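Local coordinates for protein flavin-dependent monooxygenase, oxygenase subunit HsaA (Rhodococcus sp., PDB 2RFQ) that hydroxylates the phenolic ring of the secosteroid 3-HSA to the catechol 3,4-DHSA during cholesterol breakdown, using reduced FMN and oxygen, at residues His92-His95 with Leu96-Ser100; Asp276-Ala279 with Lys280-Ala284. One frame throughout, in Å; residues are numbered along the deposited sequence.

Contact 1 (His92-His95 with Leu96-Ser100); sequences HNWH and LALFS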
ATOM      1  N   HIS A  92       6.490   4.323 -34.745  1.00  7.41           N
ATOM      2  CA  HIS A  92       7.157   5.278 -35.631  1.00  8.76           C
ATOM      3  C   HIS A  92       6.523   5.302 -37.009  1.00  8.62           C
ATOM      4  O   HIS A  92       6.641   6.290 -37.713  1.00  9.64           O
ATOM      5  CB  HIS A  92       8.646   4.986 -35.727  1.00  9.23           C
ATOM      6  CG  HIS A  92       9.327   5.053 -34.408  1.00  9.53           C
ATOM      7  ND1 HIS A  92      10.421   4.274 -34.097  1.00 10.86           N
ATOM      8  CD2 HIS A  92       9.025   5.751 -33.286  1.00 10.52           C
ATOM      9  CE1 HIS A  92      10.790   4.522 -32.852  1.00 11.18           C
ATOM     10  NE2 HIS A  92       9.957   5.408 -32.340  1.00 12.64           N
ATOM     11  N   ASN A  93       5.847   4.220 -37.386  1.00  8.73           N
ATOM     12  CA  ASN A  93       5.162   4.172 -38.697  1.00  8.31           C
ATOM     13  C   ASN A  93       3.896   5.017 -38.692  1.00  9.58           C
ATOM     14  O   ASN A  93       3.475   5.530 -39.730  1.00 10.74           O
ATOM     15  CB  ASN A  93       4.916   2.722 -39.138  1.00  8.59           C
ATOM     16  CG  ASN A  93       6.225   2.003 -39.491  1.00  8.99           C
ATOM     17  OD1 ASN A  93       7.287   2.633 -39.563  1.00  9.08           O
ATOM     18  ND2 ASN A  93       6.163   0.686 -39.673  1.00 10.50           N
ATOM     19  N   TRP A  94       3.330   5.176 -37.504  1.00  9.09           N
ATOM     20  CA  TRP A  94       2.255   6.126 -37.266  1.00  8.75           C
ATOM     21  C   TRP A  94       2.828   7.559 -37.329  1.00  9.38           C
ATOM     22  O   TRP A  94       2.281   8.441 -37.996  1.00  9.32           O
ATOM     23  CB  TRP A  94       1.612   5.849 -35.885  1.00  9.25           C
ATOM     24  CG  TRP A  94       0.492   6.798 -35.496  1.00  8.98           C
ATOM     25  CD1 TRP A  94      -0.855   6.603 -35.682  1.00  9.59           C
ATOM     26  CD2 TRP A  94       0.628   8.077 -34.849  1.00  9.51           C
ATOM     27  NE1 TRP A  94      -1.568   7.701 -35.215  1.00  8.68           N
ATOM     28  CE2 TRP A  94      -0.681   8.605 -34.684  1.00  9.31           C
ATOM     29  CE3 TRP A  94       1.723   8.819 -34.382  1.00  7.84           C
ATOM     30  CZ2 TRP A  94      -0.922   9.834 -34.086  1.00 10.34           C
ATOM     31  CZ3 TRP A  94       1.470  10.084 -33.784  1.00  9.90           C
ATOM     32  CH2 TRP A  94       0.165  10.561 -33.654  1.00  9.71           C
ATOM     33  N   HIS A  95       3.926   7.789 -36.622  1.00  8.82           N
ATOM     34  CA  HIS A  95       4.531   9.132 -36.585  1.00  9.32           C
ATOM     35  C   HIS A  95       4.934   9.593 -37.990  1.00  9.79           C
ATOM     36  O   HIS A  95       4.652  10.736 -38.381  1.00  8.82           O
ATOM     37  CB  HIS A  95       5.752   9.144 -35.642  1.00  9.50           C
ATOM     38  CG  HIS A  95       6.266  10.524 -35.330  1.00 10.07           C
ATOM     39  ND1 HIS A  95       7.423  10.730 -34.612  1.00  9.47           N
ATOM     40  CD2 HIS A  95       5.778  11.758 -35.623  1.00 10.41           C
ATOM     41  CE1 HIS A  95       7.635  12.031 -34.475  1.00  9.85           C
ATOM     42  NE2 HIS A  95       6.643  12.678 -35.065  1.00 10.65           N
ATOM     43  N   LEU A  96       5.539   8.700 -38.776  1.00  9.87           N
ATOM     44  CA  LEU A  96       5.974   9.096 -40.114  1.00 10.63           C
ATOM     45  C   LEU A  96       4.809   9.488 -41.028  1.00 10.12           C
ATOM     46  O   LEU A  96       4.978  10.299 -41.929  1.00 10.32           O
ATOM     47  CB  LEU A  96       6.821   8.001 -40.767  1.00 11.46           C
ATOM     48  CG  LEU A  96       7.536   8.412 -42.060  1.00 11.93           C
ATOM     49  CD1 LEU A  96       8.503   9.565 -41.842  1.00 12.28           C
ATOM     50  CD2 LEU A  96       8.258   7.218 -42.717  1.00 12.78           C
ATOM     51  N   ALA A  97       3.634   8.904 -40.802  1.00  9.51           N
ATOM     52  CA  ALA A  97       2.425   9.244 -41.564  1.00 10.23           C
ATOM     53  C   ALA A  97       2.072  10.726 -41.463  1.00 10.37           C
ATOM     54  O   ALA A  97       1.322  11.232 -42.291  1.00 10.31           O
ATOM     55  CB  ALA A  97       1.255   8.414 -41.067  1.00 10.44           C
ATOM     56  N   LEU A  98       2.588  11.388 -40.418  1.00 10.16           N
ATOM     57  CA  LEU A  98       2.300  12.793 -40.162  1.00 10.65           C
ATOM     58  C   LEU A  98       3.308  13.715 -40.843  1.00 10.34           C
ATOM     59  O   LEU A  98       3.017  14.897 -41.051  1.00  9.78           O
ATOM     60  CB  LEU A  98       2.236  13.088 -38.655  1.00 11.17           C
ATOM     61  CG  LEU A  98       1.282  12.237 -37.800  1.00 14.28           C
ATOM     62  CD1 LEU A  98       1.483  12.528 -36.311  1.00 13.38           C
ATOM     63  CD2 LEU A  98      -0.139  12.523 -38.193  1.00 14.83           C
ATOM     64  N   PHE A  99       4.478  13.178 -41.203  1.00  9.29           N
ATOM     65  CA  PHE A  99       5.477  13.962 -41.923  1.00  8.71           C
ATOM     66  C   PHE A  99       4.974  14.236 -43.345  1.00  9.70           C
ATOM     67  O   PHE A  99       4.000  13.627 -43.814  1.00 10.45           O
ATOM     68  CB  PHE A  99       6.831  13.237 -42.016  1.00  8.65           C
ATOM     69  CG  PHE A  99       7.682  13.317 -40.761  1.00  9.00           C
ATOM     70  CD1 PHE A  99       8.894  14.023 -40.759  1.00 10.95           C
ATOM     71  CD2 PHE A  99       7.306  12.620 -39.605  1.00  9.42           C
ATOM     72  CE1 PHE A  99       9.717  14.043 -39.598  1.00 11.38           C
ATOM     73  CE2 PHE A  99       8.115  12.649 -38.449  1.00  9.03           C
ATOM     74  CZ  PHE A  99       9.323  13.345 -38.450  1.00 10.44           C
ATOM     75  N   SER A 100       5.668  15.135 -44.032  1.00  9.19           N
ATOM     76  CA  SER A 100       5.340  15.449 -45.422  1.00 10.03           C
ATOM     77  C   SER A 100       5.319  14.179 -46.273  1.00 10.29           C
ATOM     78  O   SER A 100       6.052  13.198 -45.994  1.00 10.09           O
ATOM     79  CB  SER A 100       6.376  16.430 -45.986  1.00 10.64           C
ATOM     80  OG  SER A 100       7.632  15.775 -46.131  1.00 10.32           O
TER

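Contact 2 (Asp276-Ala279 with Lys280-Ala284); sequences DPFA and KVRIA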
ATOM      1  N   ASP A 276      -2.144 -23.026   0.285  1.00 18.65           N
ATOM      2  CA  ASP A 276      -1.550 -21.747   0.681  1.00 15.43           C
ATOM      3  C   ASP A 276      -2.503 -20.635   0.252  1.00 13.75           C
ATOM      4  O   ASP A 276      -2.481 -20.197  -0.905  1.00 12.18           O
ATOM      5  CB  ASP A 276      -0.181 -21.577   0.012  1.00 15.90           C
ATOM      6  CG  ASP A 276       0.511 -20.245   0.358  1.00 14.65           C
ATOM      7  OD1 ASP A 276       1.672 -20.089  -0.044  1.00 17.25           O
ATOM      8  OD2 ASP A 276      -0.068 -19.373   1.030  1.00 14.15           O
ATOM      9  N   PRO A 277      -3.307 -20.133   1.195  1.00 11.87           N
ATOM     10  CA  PRO A 277      -4.272 -19.149   0.748  1.00 10.60           C
ATOM     11  C   PRO A 277      -3.598 -17.836   0.368  1.00 10.18           C
ATOM     12  O   PRO A 277      -4.159 -17.068  -0.408  1.00  9.06           O
ATOM     13  CB  PRO A 277      -5.191 -18.958   1.968  1.00 11.31           C
ATOM     14  CG  PRO A 277      -4.343 -19.310   3.146  1.00 11.03           C
ATOM     15  CD  PRO A 277      -3.388 -20.388   2.650  1.00 12.50           C
ATOM     16  N   PHE A 278      -2.430 -17.542   0.940  1.00  9.01           N
ATOM     17  CA  PHE A 278      -1.765 -16.286   0.586  1.00  9.32           C
ATOM     18  C   PHE A 278      -1.275 -16.269  -0.857  1.00  9.24           C
ATOM     19  O   PHE A 278      -1.389 -15.243  -1.530  1.00  9.21           O
ATOM     20  CB  PHE A 278      -0.648 -15.975   1.580  1.00  9.62           C
ATOM     21  CG  PHE A 278      -1.152 -15.815   2.983  1.00  9.11           C
ATOM     22  CD1 PHE A 278      -1.789 -14.640   3.379  1.00 12.32           C
ATOM     23  CD2 PHE A 278      -1.045 -16.865   3.902  1.00  9.94           C
ATOM     24  CE1 PHE A 278      -2.290 -14.504   4.697  1.00 11.16           C
ATOM     25  CE2 PHE A 278      -1.541 -16.733   5.209  1.00 10.34           C
ATOM     26  CZ  PHE A 278      -2.162 -15.555   5.599  1.00 11.17           C
ATOM     27  N   ALA A 279      -0.743 -17.392  -1.334  1.00  8.33           N
ATOM     28  CA  ALA A 279      -0.302 -17.454  -2.725  1.00  8.39           C
ATOM     29  C   ALA A 279      -1.514 -17.255  -3.642  1.00  8.60           C
ATOM     30  O   ALA A 279      -1.426 -16.566  -4.677  1.00  7.87           O
ATOM     31  CB  ALA A 279       0.398 -18.774  -3.028  1.00  8.75           C
ATOM     32  N   LYS A 280      -2.646 -17.838  -3.247  1.00  6.62           N
ATOM     33  CA  LYS A 280      -3.887 -17.685  -4.021  1.00  7.68           C
ATOM     34  C   LYS A 280      -4.321 -16.232  -4.047  1.00  7.25           C
ATOM     35  O   LYS A 280      -4.721 -15.694  -5.105  1.00  8.19           O
ATOM     36  CB  LYS A 280      -4.985 -18.562  -3.439  1.00  7.18           C
ATOM     37  CG  LYS A 280      -4.679 -20.043  -3.603  1.00  7.10           C
ATOM     38  CD  LYS A 280      -5.721 -20.906  -2.916  1.00  7.96           C
ATOM     39  CE  LYS A 280      -5.443 -22.385  -3.148  1.00 10.01           C
ATOM     40  NZ  LYS A 280      -6.479 -23.200  -2.417  1.00 11.88           N
ATOM     41  N   VAL A 281      -4.242 -15.561  -2.894  1.00  7.33           N
ATOM     42  CA  VAL A 281      -4.643 -14.143  -2.855  1.00  7.34           C
ATOM     43  C   VAL A 281      -3.733 -13.272  -3.752  1.00  7.98           C
ATOM     44  O   VAL A 281      -4.194 -12.378  -4.470  1.00  9.18           O
ATOM     45  CB  VAL A 281      -4.648 -13.610  -1.403  1.00  7.87           C
ATOM     46  CG1 VAL A 281      -4.716 -12.070  -1.386  1.00  9.81           C
ATOM     47  CG2 VAL A 281      -5.804 -14.267  -0.646  1.00  7.70           C
ATOM     48  N   ARG A 282      -2.432 -13.531  -3.726  1.00  8.17           N
ATOM     49  CA  ARG A 282      -1.526 -12.724  -4.562  1.00  7.95           C
ATOM     50  C   ARG A 282      -1.866 -12.901  -6.030  1.00  7.68           C
ATOM     51  O   ARG A 282      -1.821 -11.938  -6.791  1.00  7.91           O
ATOM     52  CB  ARG A 282      -0.069 -13.077  -4.303  1.00  9.02           C
ATOM     53  CG  ARG A 282       0.360 -12.887  -2.837  1.00  9.55           C
ATOM     54  CD  ARG A 282       0.476 -11.398  -2.394  1.00 14.67           C
ATOM     55  NE  ARG A 282      -0.748 -10.819  -1.831  1.00 19.95           N
ATOM     56  CZ  ARG A 282      -1.180 -10.994  -0.580  1.00 21.41           C
ATOM     57  NH1 ARG A 282      -2.292 -10.382  -0.174  1.00 22.11           N
ATOM     58  NH2 ARG A 282      -0.527 -11.794   0.261  1.00 21.33           N
ATOM     59  N   ILE A 283      -2.195 -14.134  -6.431  1.00  7.52           N
ATOM     60  CA  ILE A 283      -2.645 -14.405  -7.809  1.00  7.83           C
ATOM     61  C   ILE A 283      -3.933 -13.644  -8.159  1.00  6.61           C
ATOM     62  O   ILE A 283      -4.056 -13.099  -9.274  1.00  7.16           O
ATOM     63  CB  ILE A 283      -2.757 -15.938  -8.044  1.00  8.16           C
ATOM     64  CG1 ILE A 283      -1.367 -16.467  -8.432  1.00  9.53           C
ATOM     65  CG2 ILE A 283      -3.793 -16.308  -9.116  1.00 12.44           C
ATOM     66  CD1 ILE A 283      -1.205 -17.977  -8.115  1.00 12.41           C
ATOM     67  N   ALA A 284      -4.883 -13.589  -7.223  1.00  6.75           N
ATOM     68  CA  ALA A 284      -6.128 -12.860  -7.448  1.00  6.90           C
ATOM     69  C   ALA A 284      -5.853 -11.368  -7.587  1.00  7.59           C
ATOM     70  O   ALA A 284      -6.373 -10.713  -8.494  1.00  8.19           O
ATOM     71  CB  ALA A 284      -7.122 -13.122  -6.318  1.00  7.50           C
TER

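Contact 1 (His92-His95 with Leu96-Ser100)
W94 and L98 meet because their first torsions differ: W94 carries CG anti to its own backbone N (chi1 179°), whereas L98 holds CG anti to the carbonyl carbon (chi1 -54°), which brings CD1 to 3.5 Å from W94 CZ3. The methyl comes at the benzo end of the indole from an oblique direction, in a purely apolar touch. The same opposition of first torsions in H95 and F99 turns their rings toward each other, so that F99 CE2 lies over one face of the imidazole, displaced toward its rim, 3.7 Å from H95 NE2; the two ring planes stand at 59°, an oblique pairing. The F99 ring also presents its edge to the main chain, with CD2 3.5 Å from H95 O in the plane of the ring.

The backbone beneath shows how a helix gives way to a turn. L96 N still donates to H92 O at 2.9 Å, an i+4 bond, but L98 N reaches back just three residues to H95 O at 3.0 Å. L96 to F99 then form a type I turn, closed by the bond from F99 N to L96 O.

The polar tips are held from elsewhere: H92 ND1 by I116 O, W94 NE1 by V228 O, H95 ND1 by the hydroxyl of Y120, itself a probable FMN-binding residue. The contact thus spans the C-terminal part of helix 80-96 and the turn that follows, in the N-terminal acyl-CoA dehydrogenase-like domain, with H95 and F99 against strand 162-172, L96 against helix 101-108, and W94 and L98 against M213 of helix 210-214.

Contact 2 (Asp276-Ala279 with Lys280-Ala284)
V281 N, R282 N and I283 N donate in turn to P277 O, F278 O and A279 O, the regular i+4 pattern of an alpha helix, with V281 N 2.9 Å from P277 O. D276 is the N-cap of this helix, 277-309, in the C-terminal acyl-CoA dehydrogenase-like domain: its OD2 accepts from A279 N at 3.2 Å, met from above the carboxylate plane, and so satisfies an amide that precedes the regular bonding. The main chain of D276 contributes too, its O taking a weak bond from K280 N at 3.3 Å.

Side chains then lie along the carbonyls they pass. K280 runs out extended, CG packing 3.5 Å from D276 O, and its NZ bonds T382 OG1 of the second subunit. V281 rests CG2 3.3 Å from P277 O. On the next position R282 bends at chi2 and chi3, bringing its guanidinium back alongside the helix, where NE forms a salt bridge with E285.

P277 and V281 pack on V378 of the second subunit, while the F278 ring meets F278 of the third, planes at about 55°. This helix start is therefore built into the tetramer interface. R282 NH2 makes a long, weak ion pair with E374 of the fourth subunit, and the bends at chi2 and chi3 also set it at the edge of the F278 ring, near its plane. The first torsion (chi1 -58°), with CG beside the backbone N, puts R282 CG 3.2 Å from F278 O.

In the fold
The two contacts sit toward opposite ends of their helices: contact 1 covers the C-terminal part of helix 80-96 and the turn after it, contact 2 the start of helix 277-309. They lie on opposite sides of the chain's centre, their own centres about 45 Å apart, one in the N-terminal and one in the C-terminal acyl-CoA dehydrogenase-like part of the chain. Contact 1 is buried within a single subunit, beside residues that probably bind FMN, and its aromatic and apolar side chains find their polar partners in the same chain. Contact 2, farther out and only partly buried, combines an intrachain carboxylate cap with long charged side chains and neighbours from three other subunits.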